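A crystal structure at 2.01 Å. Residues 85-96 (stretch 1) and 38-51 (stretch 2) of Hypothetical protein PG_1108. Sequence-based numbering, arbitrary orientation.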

# COMPACT_ATOMS: atom_id res chain seq x y z
N LYS A 85 22.97 14.13 4.05
CA LYS A 85 23.82 13.25 3.27
C LYS A 85 23.70 11.79 3.72
O LYS A 85 23.63 10.85 2.92
CB LYS A 85 25.28 13.74 3.34
CG LYS A 85 26.31 12.75 2.86
CD LYS A 85 27.72 13.30 2.97
CE LYS A 85 28.73 12.34 2.38
NZ LYS A 85 29.39 11.47 3.40
N TYR A 86 23.66 11.61 5.04
CA TYR A 86 23.52 10.32 5.64
C TYR A 86 22.11 9.75 5.34
O TYR A 86 21.97 8.58 4.94
CB TYR A 86 23.69 10.48 7.13
CG TYR A 86 24.12 9.22 7.80
CD1 TYR A 86 23.20 8.47 8.54
CD2 TYR A 86 25.44 8.75 7.69
CE1 TYR A 86 23.57 7.29 9.15
CE2 TYR A 86 25.82 7.56 8.31
CZ TYR A 86 24.87 6.85 9.04
OH TYR A 86 25.22 5.68 9.68
N VAL A 87 21.08 10.57 5.48
CA VAL A 87 19.73 10.11 5.11
C VAL A 87 19.63 9.73 3.64
O VAL A 87 19.03 8.69 3.31
CB VAL A 87 18.61 11.11 5.47
CG1 VAL A 87 17.24 10.54 5.06
CG2 VAL A 87 18.61 11.38 6.96
N ALA A 88 20.19 10.57 2.74
CA ALA A 88 20.23 10.22 1.31
C ALA A 88 21.01 8.92 1.04
O ALA A 88 20.64 8.13 0.16
CB ALA A 88 20.82 11.37 0.46
N SER A 89 22.08 8.69 1.79
CA SER A 89 22.92 7.51 1.55
C SER A 89 22.12 6.28 1.90
O SER A 89 22.12 5.31 1.16
CB SER A 89 24.27 7.57 2.30
OG SER A 89 24.92 8.79 2.00
N TYR A 90 21.41 6.38 3.01
CA TYR A 90 20.53 5.33 3.53
C TYR A 90 19.43 4.98 2.53
O TYR A 90 19.19 3.81 2.23
CB TYR A 90 19.91 5.82 4.85
CG TYR A 90 18.78 4.95 5.36
CD1 TYR A 90 19.01 3.62 5.73
CD2 TYR A 90 17.46 5.46 5.49
CE1 TYR A 90 17.99 2.83 6.20
CE2 TYR A 90 16.43 4.66 5.99
CZ TYR A 90 16.70 3.35 6.34
OH TYR A 90 15.71 2.51 6.84
N LEU A 91 18.78 6.00 1.97
CA LEU A 91 17.71 5.76 1.05
C LEU A 91 18.27 5.09 -0.21
O LEU A 91 17.64 4.21 -0.76
CB LEU A 91 16.92 7.03 0.76
CG LEU A 91 16.05 7.54 1.93
CD1 LEU A 91 15.57 8.93 1.61
CD2 LEU A 91 14.84 6.60 2.25
N GLY A 92 19.50 5.45 -0.58
CA GLY A 92 20.13 4.96 -1.76
C GLY A 92 20.57 3.52 -1.70
O GLY A 92 20.55 2.83 -2.73
N VAL A 93 20.97 3.06 -0.52
CA VAL A 93 21.38 1.68 -0.36
C VAL A 93 20.22 0.71 -0.19
O VAL A 93 20.40 -0.49 -0.45
CB VAL A 93 22.39 1.47 0.80
CG1 VAL A 93 23.56 2.46 0.69
CG2 VAL A 93 21.71 1.55 2.12
N ILE A 94 19.04 1.19 0.24
CA ILE A 94 17.86 0.31 0.41
C ILE A 94 17.49 -0.44 -0.88
O ILE A 94 17.25 -1.66 -0.85
CB ILE A 94 16.65 1.05 0.99
CG1 ILE A 94 16.85 1.25 2.48
CG2 ILE A 94 15.30 0.30 0.70
CD1 ILE A 94 15.94 2.32 3.10
N MET A 95 17.47 0.27 -2.01
CA MET A 95 17.05 -0.37 -3.24
C MET A 95 18.22 -0.92 -4.07
O MET A 95 18.00 -1.56 -5.10
CB MET A 95 16.09 0.53 -4.05
CG MET A 95 14.73 0.84 -3.33
SD MET A 95 13.68 1.80 -4.39
CE MET A 95 14.77 3.19 -4.60
N ALA A 96 19.46 -0.70 -3.63
CA ALA A 96 20.60 -1.25 -4.35
C ALA A 96 20.68 -2.76 -4.11
O ALA A 96 20.35 -3.25 -3.03
CB ALA A 96 21.93 -0.55 -3.96
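Stretch 2, residues 38-51: AEIAVMTREFMRFG

Stretch 2 is helical from A38, continuing a helix that begins earlier in the chain, and the turns after it lead to G51. Its backbone is held by bonds such as M43 N to E39 O (2.9 Å) and E46 N to V42 O (2.8 Å). Further on the pattern shortens: R49 N bonds to E46 O at 3.0 Å and G51 N to M48 O at 2.9 Å, each spanning three residues. G51 has a positive phi of 102°, with psi 32°. At these angles a CB would be jammed against the carbonyl oxygen of F50, which calls for glycine.

The two helices run roughly antiparallel. Their N-to-C directions make an angle of 151°, and the axes come within 9.4 Å. The chain of stretch 2 therefore passes stretch 1 in reverse order. M43 lies by I94, with CA atoms 5.5 Å apart. E46 lies by Y90, with CA atoms 7.1 Å apart. F50 lies by Y86, with CA atoms 8.9 Å apart. The backbones thus spread toward the F50 end, where aromatic side chains fill the gap. Together the two stretches bury 653 Å².

Two hydrogen bonds cross the contact, and both are given by tyrosine hydroxyls to backbone carbonyls. Y90 OH donates to M43 O at 2.8 Å. M43 O also accepts the helical bond from F47 N at 3.2 Å, so this carbonyl serves both its own helix and the neighbouring one. Y86 OH donates to R49 O at 3.3 Å, a longer bond.

The aromatic contacts centre on F50. Its CA-to-CB bond points sideways, but the end of the side chain comes nearer to stretch 1. Y86 turns its ring edge toward the face of F50, with centroids 5.0 Å apart and planes at 85°. F50 in turn points its own edge at the face of Y90, with centroids 5.1 Å apart and planes at 84°. The closest atoms are Y86 CD1 and F50 CE1 at 3.2 Å, and Y90 CG and F50 CE2 at 3.5 Å. V87 CG2 adds a looser contact to F50 CE1 at 4.2 Å.

Aliphatic packing takes over toward the start of stretch 2. I94 CD1 meets M43 CG at 3.8 Å. V42 points toward stretch 1, and its CG1 lies 3.9 Å from I94 CA and 3.8 Å from V93 O. The edge of the Y90 ring also meets the aliphatic part of E46, with CE1 3.8 Å from E46 CB.

The charged groups play a different part. E39 passes its CG within 3.6 Å of I94 O. Water 1 donates hydrogen bonds to E39 OE2 and to M95 O, both at 2.9 Å, and so bridges the two stretches. Within stretch 2, R45 NE forms a salt bridge with E46 OE2 at 3.5 Å. R49 NE is 3.8 Å from E46 OE1, a long salt bridge of charges alone.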

# COMPACT_ATOMS: atom_id res chain seq x y z
N ALA A 38 13.60 -8.43 0.55
CA ALA A 38 15.01 -8.03 0.62
C ALA A 38 15.27 -6.53 0.84
O ALA A 38 16.14 -6.17 1.63
CB ALA A 38 15.77 -8.52 -0.61
N GLU A 39 14.55 -5.68 0.13
CA GLU A 39 14.63 -4.22 0.33
C GLU A 39 14.20 -3.80 1.75
O GLU A 39 14.81 -2.91 2.37
CB GLU A 39 13.72 -3.51 -0.67
CG GLU A 39 14.31 -3.34 -2.08
CD GLU A 39 13.37 -2.60 -3.04
OE1 GLU A 39 12.22 -2.18 -2.66
OE2 GLU A 39 13.78 -2.45 -4.21
N ILE A 40 13.13 -4.43 2.25
CA ILE A 40 12.61 -4.20 3.61
C ILE A 40 13.61 -4.59 4.72
O ILE A 40 13.74 -3.89 5.72
CB ILE A 40 11.23 -4.90 3.82
CG1 ILE A 40 10.24 -4.56 2.68
CG2 ILE A 40 10.66 -4.58 5.23
CD1 ILE A 40 10.06 -3.06 2.43
N ALA A 41 14.30 -5.71 4.54
CA ALA A 41 15.33 -6.14 5.47
C ALA A 41 16.55 -5.18 5.54
O ALA A 41 17.07 -4.91 6.63
CB ALA A 41 15.78 -7.56 5.12
N VAL A 42 17.01 -4.71 4.38
CA VAL A 42 18.09 -3.70 4.31
C VAL A 42 17.62 -2.43 5.00
O VAL A 42 18.35 -1.83 5.81
CB VAL A 42 18.51 -3.36 2.86
CG1 VAL A 42 19.61 -2.28 2.82
CG2 VAL A 42 19.01 -4.61 2.15
N MET A 43 16.35 -2.07 4.73
CA MET A 43 15.72 -0.90 5.38
C MET A 43 15.83 -1.01 6.92
O MET A 43 16.31 -0.09 7.59
CB MET A 43 14.25 -0.74 4.92
CG MET A 43 13.49 0.56 5.38
SD MET A 43 11.72 0.53 5.00
CE MET A 43 11.18 -0.46 6.36
N THR A 44 15.39 -2.13 7.49
CA THR A 44 15.43 -2.20 8.94
C THR A 44 16.86 -2.40 9.47
O THR A 44 17.20 -1.83 10.48
CB THR A 44 14.48 -3.25 9.48
OG1 THR A 44 14.71 -4.48 8.80
CG2 THR A 44 12.99 -2.81 9.25
N ARG A 45 17.67 -3.20 8.80
CA ARG A 45 19.06 -3.47 9.26
C ARG A 45 19.86 -2.16 9.27
O ARG A 45 20.45 -1.80 10.28
CB ARG A 45 19.74 -4.52 8.39
CG ARG A 45 21.10 -4.96 8.87
CD ARG A 45 21.66 -6.02 7.92
NE ARG A 45 22.08 -5.45 6.64
CZ ARG A 45 21.57 -5.76 5.44
NH1 ARG A 45 20.60 -6.66 5.30
NH2 ARG A 45 22.06 -5.15 4.35
N GLU A 46 19.82 -1.41 8.17
CA GLU A 46 20.59 -0.18 8.06
C GLU A 46 20.07 0.99 8.90
O GLU A 46 20.84 1.89 9.22
CB GLU A 46 20.77 0.21 6.59
CG GLU A 46 21.54 -0.85 5.76
CD GLU A 46 22.98 -1.05 6.26
OE1 GLU A 46 23.67 -0.05 6.43
OE2 GLU A 46 23.40 -2.20 6.47
N PHE A 47 18.78 0.96 9.26
CA PHE A 47 18.18 1.94 10.18
C PHE A 47 18.91 1.96 11.55
O PHE A 47 19.03 3.01 12.18
CB PHE A 47 16.68 1.66 10.37
CG PHE A 47 15.93 2.74 11.10
CD1 PHE A 47 16.07 4.08 10.74
CD2 PHE A 47 15.01 2.41 12.10
CE1 PHE A 47 15.35 5.09 11.40
CE2 PHE A 47 14.26 3.42 12.75
CZ PHE A 47 14.43 4.76 12.40
N MET A 48 19.39 0.80 11.98
CA MET A 48 20.15 0.72 13.21
C MET A 48 21.41 1.60 13.18
O MET A 48 21.85 2.08 14.23
CB MET A 48 20.54 -0.72 13.43
CG MET A 48 19.35 -1.60 13.27
SD MET A 48 18.96 -2.12 14.89
CE MET A 48 20.04 -3.54 14.88
N ARG A 49 21.96 1.84 11.99
CA ARG A 49 23.17 2.66 11.88
C ARG A 49 22.91 4.08 12.32
O ARG A 49 23.84 4.86 12.51
CB ARG A 49 23.73 2.65 10.47
CG ARG A 49 24.16 1.29 10.01
CD ARG A 49 25.61 1.27 9.80
NE ARG A 49 26.05 -0.04 9.36
CZ ARG A 49 27.32 -0.41 9.30
NH1 ARG A 49 27.62 -1.63 8.89
NH2 ARG A 49 28.28 0.43 9.67
N PHE A 50 21.63 4.41 12.50
CA PHE A 50 21.21 5.74 12.97
C PHE A 50 21.28 5.91 14.48
O PHE A 50 20.97 6.99 15.00
CB PHE A 50 19.82 6.08 12.44
CG PHE A 50 19.82 6.50 11.00
CD1 PHE A 50 20.08 7.81 10.65
CD2 PHE A 50 19.57 5.58 9.99
CE1 PHE A 50 20.07 8.21 9.32
CE2 PHE A 50 19.57 5.95 8.66
CZ PHE A 50 19.83 7.27 8.31
N GLY A 51 21.65 4.83 15.16
CA GLY A 51 22.06 4.88 16.54
C GLY A 51 21.04 4.44 17.54
O GLY A 51 21.00 4.94 18.66
O HOH W 1 16.15 -3.83 -5.27